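Local coordinates for peptidoglycan D,D-transpeptidase FtsI (Yersinia pestis, PDB 6SYN), which probably cross-links peptidoglycan strands during cell division as a class B penicillin-binding protein with D,D-transpeptidase activity, the type of enzyme that beta-lactams inhibit, at residues 414-420 / 435-440. Numbering follows the deposited sequence. Where two conformers were deposited one is given.
Sequences HMMESVA and RIAIKT. With CB9 ((2R,4S)-2-[(1R)-1-{[(2S)-2-carboxy-2-phenylacetyl]amino}-2-oxoethyl]-5,5-dimethyl-1,3-thiazolidine-4-carboxylic acid), chain D.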
loop_
_atom_site.group_PDB
_atom_site.type_symbol
_atom_site.label_atom_id
_atom_site.label_comp_id
_atom_site.label_asym_id
_atom_site.label_seq_id
_atom_site.Cartn_x
_atom_site.Cartn_y
_atom_site.Cartn_z
ATOM N N HIS A 414 -23.093 0.233 -9.857
ATOM C CA HIS A 414 -24.397 0.063 -9.158
ATOM C C HIS A 414 -24.549 -1.392 -8.692
ATOM O O HIS A 414 -25.006 -1.582 -7.552
ATOM C CB HIS A 414 -25.600 0.524 -9.995
ATOM C CG HIS A 414 -26.888 0.311 -9.268
ATOM N ND1 HIS A 414 -27.673 -0.811 -9.463
ATOM C CD2 HIS A 414 -27.495 1.025 -8.294
ATOM C CE1 HIS A 414 -28.723 -0.762 -8.666
ATOM N NE2 HIS A 414 -28.638 0.352 -7.938
ATOM N N MET A 415 -24.175 -2.370 -9.530
ATOM C CA MET A 415 -24.130 -3.819 -9.171
ATOM C C MET A 415 -23.239 -4.036 -7.939
ATOM O O MET A 415 -23.598 -4.873 -7.084
ATOM C CB MET A 415 -23.580 -4.670 -10.318
ATOM C CG MET A 415 -24.616 -5.034 -11.356
ATOM S SD MET A 415 -23.846 -5.792 -12.800
ATOM C CE MET A 415 -25.257 -5.886 -13.902
ATOM N N MET A 416 -22.119 -3.312 -7.849
ATOM C CA MET A 416 -21.101 -3.497 -6.778
ATOM C C MET A 416 -21.632 -2.995 -5.424
ATOM O O MET A 416 -21.010 -3.348 -4.403
ATOM C CB MET A 416 -19.793 -2.785 -7.140
ATOM C CG MET A 416 -18.973 -3.548 -8.161
ATOM S SD MET A 416 -17.873 -2.475 -9.112
ATOM C CE MET A 416 -16.614 -2.098 -7.894
ATOM N N GLU A 417 -22.738 -2.234 -5.408
ATOM C CA GLU A 417 -23.406 -1.743 -4.166
ATOM C C GLU A 417 -23.976 -2.925 -3.382
ATOM O O GLU A 417 -24.131 -2.817 -2.152
ATOM C CB GLU A 417 -24.544 -0.781 -4.497
ATOM C CG GLU A 417 -24.064 0.490 -5.164
ATOM C CD GLU A 417 -24.954 1.698 -4.962
ATOM O OE1 GLU A 417 -25.194 2.409 -5.944
ATOM O OE2 GLU A 417 -25.392 1.925 -3.821
ATOM N N SER A 418 -24.285 -3.997 -4.106
ATOM C CA SER A 418 -24.884 -5.261 -3.614
ATOM C C SER A 418 -23.963 -5.956 -2.602
ATOM O O SER A 418 -24.481 -6.719 -1.766
ATOM C CB SER A 418 -25.168 -6.158 -4.787
ATOM O OG SER A 418 -26.016 -7.225 -4.413
ATOM N N VAL A 419 -22.651 -5.726 -2.682
ATOM C CA VAL A 419 -21.633 -6.491 -1.906
ATOM C C VAL A 419 -21.682 -6.040 -0.438
ATOM O O VAL A 419 -21.506 -6.905 0.433
ATOM C CB VAL A 419 -20.235 -6.359 -2.544
ATOM C CG1 VAL A 419 -19.159 -7.094 -1.754
ATOM C CG2 VAL A 419 -20.245 -6.844 -3.986
ATOM N N ALA A 420 -21.956 -4.756 -0.172
ATOM C CA ALA A 420 -22.036 -4.160 1.185
ATOM C C ALA A 420 -23.497 -4.020 1.644
ATOM O O ALA A 420 -23.714 -3.486 2.746
ATOM C CB ALA A 420 -21.335 -2.825 1.198
ATOM N N ARG A 435 -23.649 5.291 0.403
ATOM C CA ARG A 435 -23.685 4.138 -0.534
ATOM C C ARG A 435 -22.263 3.871 -1.027
ATOM O O ARG A 435 -21.550 4.856 -1.328
ATOM C CB ARG A 435 -24.568 4.447 -1.745
ATOM C CG ARG A 435 -25.972 4.932 -1.414
ATOM C CD ARG A 435 -26.585 5.669 -2.591
ATOM N NE ARG A 435 -26.539 4.903 -3.831
ATOM C CZ ARG A 435 -26.758 5.402 -5.047
ATOM N NH1 ARG A 435 -27.038 6.687 -5.210
ATOM N NH2 ARG A 435 -26.696 4.611 -6.106
ATOM N N ILE A 436 -21.866 2.597 -1.123
ATOM C CA ILE A 436 -20.486 2.197 -1.524
ATOM C C ILE A 436 -20.553 1.076 -2.567
ATOM O O ILE A 436 -21.476 0.251 -2.502
ATOM C CB ILE A 436 -19.613 1.801 -0.310
ATOM C CG1 ILE A 436 -20.039 0.477 0.332
ATOM C CG2 ILE A 436 -19.562 2.925 0.714
ATOM C CD1 ILE A 436 -19.106 0.012 1.427
ATOM N N ALA A 437 -19.595 1.082 -3.495
ATOM C CA ALA A 437 -19.375 0.046 -4.525
ATOM C C ALA A 437 -18.032 -0.644 -4.255
ATOM O O ALA A 437 -16.975 -0.083 -4.623
ATOM C CB ALA A 437 -19.429 0.672 -5.895
ATOM N N ILE A 438 -18.084 -1.814 -3.614
ATOM C CA ILE A 438 -16.896 -2.639 -3.254
ATOM C C ILE A 438 -16.992 -4.007 -3.929
ATOM O O ILE A 438 -18.088 -4.412 -4.349
ATOM C CB ILE A 438 -16.774 -2.808 -1.728
ATOM C CG1 ILE A 438 -17.886 -3.691 -1.151
ATOM C CG2 ILE A 438 -16.721 -1.455 -1.044
ATOM C CD1 ILE A 438 -17.549 -4.306 0.190
ATOM N N LYS A 439 -15.857 -4.694 -3.978
ATOM C CA LYS A 439 -15.752 -6.143 -4.251
ATOM C C LYS A 439 -14.780 -6.732 -3.226
ATOM O O LYS A 439 -13.678 -6.175 -3.070
ATOM C CB LYS A 439 -15.269 -6.355 -5.686
ATOM C CG LYS A 439 -15.198 -7.806 -6.135
ATOM C CD LYS A 439 -16.557 -8.440 -6.323
ATOM C CE LYS A 439 -16.500 -9.944 -6.422
ATOM N NZ LYS A 439 -16.224 -10.556 -5.105
ATOM N N THR A 440 -15.178 -7.796 -2.533
ATOM C CA THR A 440 -14.282 -8.569 -1.640
ATOM C C THR A 440 -13.437 -9.521 -2.485
ATOM O O THR A 440 -13.738 -9.698 -3.678
ATOM C CB THR A 440 -15.063 -9.363 -0.587
ATOM O OG1 THR A 440 -15.960 -10.225 -1.288
ATOM C CG2 THR A 440 -15.814 -8.473 0.377
HETATM C C CB9 D . -12.385 -14.827 -4.923
HETATM N N CB9 D . -12.240 -17.105 -3.877
HETATM O O CB9 D . -11.490 -14.365 -4.256
HETATM C CA CB9 D . -13.044 -16.180 -4.681
HETATM C CB CB9 D . -14.492 -15.980 -4.148
HETATM C CAA CB9 D . -16.304 -15.873 -0.991
HETATM C CAB CB9 D . -14.080 -16.837 -0.398
HETATM O OAD CB9 D . -14.153 -13.570 -0.057
HETATM O OAE CB9 D . -10.063 -21.290 -3.921
HETATM O OAF CB9 D . -11.708 -18.344 -5.666
HETATM O OAG CB9 D . -14.949 -12.664 -1.858
HETATM O OAH CB9 D . -9.323 -19.367 -4.452
HETATM C CAJ CB9 D . -11.816 -19.628 0.726
HETATM C CAK CB9 D . -12.799 -20.176 -0.065
HETATM C CAL CB9 D . -10.727 -19.024 0.144
HETATM C CAM CB9 D . -12.693 -20.116 -1.446
HETATM C CAN CB9 D . -10.619 -18.956 -1.240
HETATM N NAP CB9 D . -14.680 -14.731 -3.395
HETATM S SAQ CB9 D . -14.974 -17.268 -2.955
HETATM C CAR CB9 D . -14.449 -13.584 -1.240
HETATM C CAS CB9 D . -10.174 -20.096 -4.009
HETATM C CAT CB9 D . -11.816 -18.240 -4.445
HETATM C CAU CB9 D . -11.621 -19.475 -2.053
HETATM C CAX CB9 D . -14.166 -14.874 -2.028
HETATM C CAY CB9 D . -11.517 -19.477 -3.574
HETATM C CAZ CB9 D . -14.892 -16.148 -1.482
#
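Arg435 grips the carboxylate of Glu417 side-on in a salt bridge. Arg435 NE reaches Glu417 OE2 at 3.2 Å, nearly straight and in the guanidinium plane. Arg435 NH2 meets Glu417 OE1 at 2.7 Å, tilted from that plane. Both oxygens use their syn lone pairs, and the two planes are 29° apart. One bond to each oxygen fixes the rotation of the carboxylate. The arginine chain folds back about its CG-CD bond (chi3 53°), which brings the NE edge round to the glutamate. Beside the bridge, Met416 CB lies against Ala437 CB at 3.7 Å. Met416 O also accepts a weak bond from Ile438 N at 3.4 Å. Val419 CG1 packs on Ile438 CG1 at 3.7 Å. Ala420 CB rests on the end of Ile436, 3.6 Å from Ile436 CD1. These contacts join the C-terminal part of helix 406-416 and the residues after it to the lead-in and start of strand 437-446, an outermost strand of the five-stranded antiparallel sheet in the transpeptidase domain. Lys439 and Thr440 begin what fits the KTG motif of penicillin-binding proteins. Thr440 OG1 donates to the carboxylate oxygen OAG of the bound penicillin-derived ligand at 2.7 Å. Lys439 NZ hydrogen-bonds to Ser304 OG, itself bonded to the ligand, and to Thr440 O from above its carbonyl plane. Backbone hydrogen bonds tie Ala437 to Val463 and Lys439 to Ala461 of strand 455-464.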